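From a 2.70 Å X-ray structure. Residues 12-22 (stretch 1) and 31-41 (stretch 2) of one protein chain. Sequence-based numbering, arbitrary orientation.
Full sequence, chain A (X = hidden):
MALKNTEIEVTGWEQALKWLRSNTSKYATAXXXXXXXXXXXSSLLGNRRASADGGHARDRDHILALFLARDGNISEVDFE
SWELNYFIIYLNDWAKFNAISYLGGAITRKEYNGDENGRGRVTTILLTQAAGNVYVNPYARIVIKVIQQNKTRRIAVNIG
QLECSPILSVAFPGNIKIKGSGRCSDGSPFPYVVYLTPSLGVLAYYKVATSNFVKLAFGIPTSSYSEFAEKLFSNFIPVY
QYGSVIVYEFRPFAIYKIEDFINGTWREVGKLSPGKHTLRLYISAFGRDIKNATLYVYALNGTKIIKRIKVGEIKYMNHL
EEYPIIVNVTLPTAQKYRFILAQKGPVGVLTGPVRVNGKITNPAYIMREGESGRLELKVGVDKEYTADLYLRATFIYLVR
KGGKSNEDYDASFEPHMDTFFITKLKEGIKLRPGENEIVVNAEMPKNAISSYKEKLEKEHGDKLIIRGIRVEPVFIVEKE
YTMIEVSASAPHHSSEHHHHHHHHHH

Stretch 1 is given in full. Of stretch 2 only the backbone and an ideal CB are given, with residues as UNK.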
# COMPACT_ATOMS: atom_id res chain seq x y z
N GLY A 12 -11.98 -16.57 0.31
CA GLY A 12 -11.47 -15.87 1.49
C GLY A 12 -12.26 -14.62 1.77
O GLY A 12 -12.26 -14.11 2.89
N TRP A 13 -12.99 -14.14 0.76
CA TRP A 13 -13.70 -12.85 0.87
C TRP A 13 -14.75 -12.77 1.93
O TRP A 13 -14.92 -11.73 2.58
CB TRP A 13 -14.30 -12.44 -0.48
CG TRP A 13 -13.29 -11.79 -1.36
CD1 TRP A 13 -12.49 -12.38 -2.35
CD2 TRP A 13 -12.89 -10.40 -1.34
NE1 TRP A 13 -11.67 -11.45 -2.95
CE2 TRP A 13 -11.84 -10.24 -2.37
CE3 TRP A 13 -13.29 -9.30 -0.61
CZ2 TRP A 13 -11.25 -9.03 -2.62
CZ3 TRP A 13 -12.68 -8.07 -0.89
CH2 TRP A 13 -11.70 -7.94 -1.86
N GLU A 14 -15.50 -13.85 2.09
CA GLU A 14 -16.59 -13.86 3.07
C GLU A 14 -16.00 -13.75 4.46
O GLU A 14 -16.50 -12.97 5.28
CB GLU A 14 -17.47 -15.10 2.93
CG GLU A 14 -17.86 -15.41 1.50
CD GLU A 14 -18.99 -16.41 1.37
OE1 GLU A 14 -19.17 -17.31 2.25
OE2 GLU A 14 -19.71 -16.30 0.36
N GLN A 15 -14.91 -14.50 4.70
CA GLN A 15 -14.22 -14.47 5.98
C GLN A 15 -13.55 -13.13 6.25
O GLN A 15 -13.52 -12.65 7.40
CB GLN A 15 -13.18 -15.59 6.05
CG GLN A 15 -13.77 -16.97 6.14
CD GLN A 15 -14.34 -17.46 4.81
OE1 GLN A 15 -13.92 -17.04 3.72
NE2 GLN A 15 -15.29 -18.35 4.90
N ALA A 16 -12.99 -12.54 5.21
CA ALA A 16 -12.27 -11.27 5.34
C ALA A 16 -13.20 -10.15 5.70
O ALA A 16 -12.90 -9.36 6.58
CB ALA A 16 -11.48 -10.95 4.08
N LEU A 17 -14.34 -10.05 5.03
CA LEU A 17 -15.29 -8.98 5.36
C LEU A 17 -15.82 -9.15 6.76
O LEU A 17 -16.01 -8.15 7.46
CB LEU A 17 -16.44 -8.90 4.37
CG LEU A 17 -16.08 -8.46 2.96
CD1 LEU A 17 -17.35 -7.91 2.33
CD2 LEU A 17 -14.97 -7.42 2.95
N LYS A 18 -16.08 -10.40 7.15
CA LYS A 18 -16.56 -10.71 8.49
C LYS A 18 -15.53 -10.20 9.49
O LYS A 18 -15.88 -9.52 10.46
CB LYS A 18 -16.81 -12.21 8.66
CG LYS A 18 -17.26 -12.64 10.05
CD LYS A 18 -16.88 -14.11 10.21
CE LYS A 18 -16.74 -14.57 11.66
NZ LYS A 18 -18.04 -14.55 12.39
N TRP A 19 -14.26 -10.51 9.23
CA TRP A 19 -13.15 -10.05 10.04
C TRP A 19 -13.14 -8.56 10.13
O TRP A 19 -13.10 -8.02 11.24
CB TRP A 19 -11.81 -10.57 9.51
CG TRP A 19 -10.72 -10.28 10.49
CD1 TRP A 19 -10.37 -11.02 11.61
CD2 TRP A 19 -9.84 -9.10 10.54
NE1 TRP A 19 -9.37 -10.42 12.31
CE2 TRP A 19 -9.00 -9.26 11.73
CE3 TRP A 19 -9.69 -7.97 9.76
CZ2 TRP A 19 -8.03 -8.32 12.10
CZ3 TRP A 19 -8.71 -7.02 10.13
CH2 TRP A 19 -7.90 -7.20 11.28
N LEU A 20 -13.19 -7.87 8.99
CA LEU A 20 -13.18 -6.41 8.99
C LEU A 20 -14.31 -5.83 9.82
O LEU A 20 -14.05 -4.96 10.65
CB LEU A 20 -13.21 -5.83 7.58
CG LEU A 20 -11.89 -5.84 6.80
CD1 LEU A 20 -12.15 -5.51 5.34
CD2 LEU A 20 -10.86 -4.89 7.35
N ARG A 21 -15.53 -6.32 9.62
CA ARG A 21 -16.71 -5.91 10.42
C ARG A 21 -16.56 -6.09 11.93
O ARG A 21 -17.12 -5.32 12.68
CB ARG A 21 -17.99 -6.67 10.01
CG ARG A 21 -18.67 -6.23 8.73
CD ARG A 21 -19.98 -7.00 8.53
NE ARG A 21 -20.28 -7.14 7.10
CZ ARG A 21 -20.12 -8.26 6.38
NH1 ARG A 21 -19.69 -9.38 6.97
NH2 ARG A 21 -20.41 -8.26 5.08
N SER A 22 -15.83 -7.12 12.36
CA SER A 22 -15.70 -7.46 13.79
C SER A 22 -14.52 -6.81 14.49
O SER A 22 -14.51 -6.76 15.70
CB SER A 22 -15.58 -8.97 13.99
OG SER A 22 -16.79 -9.64 13.68
N UNK A 31 -9.71 -0.87 0.91
CA UNK A 31 -9.75 -0.79 -0.54
C UNK A 31 -9.23 -2.07 -1.16
O UNK A 31 -8.56 -2.86 -0.50
CB UNK A 31 -8.94 0.41 -1.04
N UNK A 32 -9.54 -2.26 -2.44
CA UNK A 32 -9.09 -3.44 -3.14
C UNK A 32 -9.13 -3.26 -4.64
O UNK A 32 -9.72 -2.30 -5.11
CB UNK A 32 -9.94 -4.65 -2.74
N UNK A 33 -8.49 -4.14 -5.39
CA UNK A 33 -8.65 -4.06 -6.83
C UNK A 33 -10.08 -4.41 -7.23
O UNK A 33 -10.76 -3.61 -7.88
CB UNK A 33 -7.66 -4.99 -7.53
N UNK A 34 -10.54 -5.59 -6.83
CA UNK A 34 -11.86 -6.08 -7.18
C UNK A 34 -12.91 -5.45 -6.33
O UNK A 34 -12.64 -5.07 -5.20
CB UNK A 34 -11.93 -7.60 -7.05
N UNK A 35 -14.12 -5.35 -6.88
CA UNK A 35 -15.24 -4.70 -6.23
C UNK A 35 -16.14 -5.60 -5.37
O UNK A 35 -17.29 -5.26 -5.08
CB UNK A 35 -16.10 -4.03 -7.31
N UNK A 36 -15.58 -6.72 -4.89
CA UNK A 36 -16.30 -7.55 -3.92
C UNK A 36 -16.89 -6.72 -2.79
O UNK A 36 -16.19 -6.01 -2.11
CB UNK A 36 -15.37 -8.62 -3.34
N UNK A 37 -18.19 -6.81 -2.59
CA UNK A 37 -18.82 -6.11 -1.51
C UNK A 37 -19.58 -4.90 -1.98
O UNK A 37 -20.06 -4.14 -1.15
CB UNK A 37 -17.78 -5.70 -0.47
N UNK A 38 -19.74 -4.74 -3.28
CA UNK A 38 -20.39 -3.53 -3.82
C UNK A 38 -21.84 -3.38 -3.42
O UNK A 38 -22.42 -2.31 -3.56
CB UNK A 38 -20.30 -3.53 -5.35
N UNK A 39 -22.44 -4.46 -2.92
CA UNK A 39 -23.86 -4.49 -2.62
C UNK A 39 -24.11 -4.21 -1.19
O UNK A 39 -25.27 -4.07 -0.80
CB UNK A 39 -24.48 -5.84 -3.00
N UNK A 40 -23.05 -4.19 -0.38
CA UNK A 40 -23.18 -3.92 1.06
C UNK A 40 -23.62 -2.47 1.32
O UNK A 40 -23.02 -1.53 0.82
CB UNK A 40 -21.85 -4.20 1.77
N UNK A 41 -24.69 -2.32 2.09
CA UNK A 41 -25.26 -1.01 2.42
C UNK A 41 -24.62 -0.34 3.65
O UNK A 41 -24.42 -0.97 4.67
CB UNK A 41 -26.76 -1.16 2.66

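Stretch 1 presents one side of a helix to stretch 2, with Trp13, Leu17 and Arg21 spaced a turn apart and Glu14 beside them. At position 31 the backbone is extended (phi/psi -139/163°) and the ideal CB finds nothing of stretch 1 within 5.5 Å, so the helix sets no preference; the residue is Thr31, a β-branched side chain common in strands.

Position 32 is different. Its CB points toward the helix and lies 3.8 Å from Trp13 CH2, the far end of the indole, which leaves little depth in that direction. A small residue such as alanine, serine or cysteine would suit it. It is Ser32, whose OG sits 3.5 Å from Trp13 CH2, at the edge of the ring and near its plane; the hydroxyl is hydrogen-bonded elsewhere in the structure.

Position 33 points sideways, out of reach of stretch 1, and many side chains would do. Trp33 occupies it, and its indole leads away from the helix.

At position 34 the CB is directed toward stretch 1, 4.7 Å from Trp13 CZ2, with room to extend alongside the indole. A large apolar or aromatic group would be favoured. Trp34 turns the edge of its six-membered ring to the face of Trp13, at 77° between planes and 5.5 Å from the centroid of the Trp13 five-membered ring to that of the Trp34 six-membered ring; Trp34 CE3 comes within 3.8 Å of Trp13 NE1.

Position 35 points away from the helix and opens a type II turn, so a polar residue is plausible; Asp35 makes no contact with stretch 1.

The CB at position 36 lies 3.5 Å from Trp13 CE3, over the indole. From here a side chain can run across the helix, over Trp13 CB, with Leu17 at its edge and Glu14 near its tip, which favours a long or flat group, perhaps with a polar end. Tyr36 fits this description. Its ring forms an offset stack with the Trp13 five-membered ring (centroids 4.5 Å apart, planes at 22°), and each residue places its CB over a face of the other's ring. Leu17 CD1 packs against the edge at 3.8 Å from Tyr36 CE2, while a water bridges the polar ends, 2.7 Å from Glu14 OE2, to which it donates, and 2.9 Å from Tyr36 OH.

Position 37 has phi/psi of 105/10°, where a CB would jam against the preceding carbonyl oxygen and also lie 3.6 Å from Leu17 CD1. The backbone alone calls for glycine, and the residue is Gly37.

Positions 38 and 39 lie in the following type I turn, and neither CB meets stretch 1, so many side chains would do. They are Tyr38, out of reach, and Trp39, whose ring comes nearer without touching.

Position 40 points toward the helix with space before Leu17 and Arg21; a medium-sized aliphatic would suit, or an acid to answer the guanidinium. Ile40 takes the apolar option, its CD1 3.3 Å from Leu17 CD1 and 3.8 Å from Arg21 NH2. Position 41 is beyond reach, so stretch 1 leaves the choice open; it is Glu41.

Stretch 2 31-41: TSWWDYGYWIE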
# COMPACT_ATOMS: atom_id res chain seq x y z
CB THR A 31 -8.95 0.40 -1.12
OG1 THR A 31 -9.26 0.52 -2.52
CG2 THR A 31 -7.43 0.20 -0.98
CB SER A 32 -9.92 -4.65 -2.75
OG SER A 32 -9.16 -5.80 -3.11
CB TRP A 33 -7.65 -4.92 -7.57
CG TRP A 33 -7.80 -4.68 -9.03
CD1 TRP A 33 -8.39 -5.51 -9.96
CD2 TRP A 33 -7.43 -3.47 -9.77
NE1 TRP A 33 -8.38 -4.94 -11.21
CE2 TRP A 33 -7.83 -3.71 -11.17
CE3 TRP A 33 -6.83 -2.26 -9.44
CZ2 TRP A 33 -7.63 -2.77 -12.18
CZ3 TRP A 33 -6.62 -1.32 -10.46
CH2 TRP A 33 -7.02 -1.56 -11.80
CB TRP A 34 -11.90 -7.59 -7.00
CG TRP A 34 -13.04 -8.32 -7.66
CD1 TRP A 34 -13.71 -7.99 -8.85
CD2 TRP A 34 -13.64 -9.59 -7.23
NE1 TRP A 34 -14.66 -8.94 -9.14
CE2 TRP A 34 -14.67 -9.92 -8.22
CE3 TRP A 34 -13.43 -10.46 -6.15
CZ2 TRP A 34 -15.45 -11.07 -8.12
CZ3 TRP A 34 -14.23 -11.61 -6.06
CH2 TRP A 34 -15.21 -11.91 -7.03
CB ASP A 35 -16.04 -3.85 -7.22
CG ASP A 35 -16.80 -4.67 -8.26
OD1 ASP A 35 -17.74 -4.06 -8.82
OD2 ASP A 35 -16.50 -5.85 -8.55
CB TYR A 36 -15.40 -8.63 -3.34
CG TYR A 36 -16.17 -9.67 -2.59
CD1 TYR A 36 -16.47 -10.92 -3.16
CD2 TYR A 36 -16.62 -9.41 -1.29
CE1 TYR A 36 -17.19 -11.87 -2.45
CE2 TYR A 36 -17.34 -10.36 -0.57
CZ TYR A 36 -17.62 -11.58 -1.16
OH TYR A 36 -18.34 -12.50 -0.42
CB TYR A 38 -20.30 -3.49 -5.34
CG TYR A 38 -20.96 -4.69 -6.04
CD1 TYR A 38 -20.21 -5.81 -6.43
CD2 TYR A 38 -22.33 -4.70 -6.32
CE1 TYR A 38 -20.81 -6.88 -7.08
CE2 TYR A 38 -22.93 -5.78 -6.96
CZ TYR A 38 -22.17 -6.84 -7.33
OH TYR A 38 -22.75 -7.89 -7.96
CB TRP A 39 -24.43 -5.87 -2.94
CG TRP A 39 -23.70 -6.97 -2.21
CD1 TRP A 39 -23.94 -7.43 -0.94
CD2 TRP A 39 -22.55 -7.76 -2.70
NE1 TRP A 39 -23.06 -8.43 -0.60
CE2 TRP A 39 -22.20 -8.67 -1.61
CE3 TRP A 39 -21.83 -7.81 -3.88
CZ2 TRP A 39 -21.16 -9.58 -1.72
CZ3 TRP A 39 -20.78 -8.74 -3.98
CH2 TRP A 39 -20.46 -9.59 -2.93
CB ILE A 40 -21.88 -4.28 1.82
CG1 ILE A 40 -21.62 -5.78 1.70
CG2 ILE A 40 -21.96 -3.87 3.28
CD1 ILE A 40 -20.17 -6.16 1.91
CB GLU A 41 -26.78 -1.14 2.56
CG GLU A 41 -27.46 -1.30 1.20
CD GLU A 41 -28.96 -1.55 1.27
OE1 GLU A 41 -29.72 -0.70 0.74
OE2 GLU A 41 -29.38 -2.60 1.81
O HOH W 1 -18.73 -15.00 -1.78
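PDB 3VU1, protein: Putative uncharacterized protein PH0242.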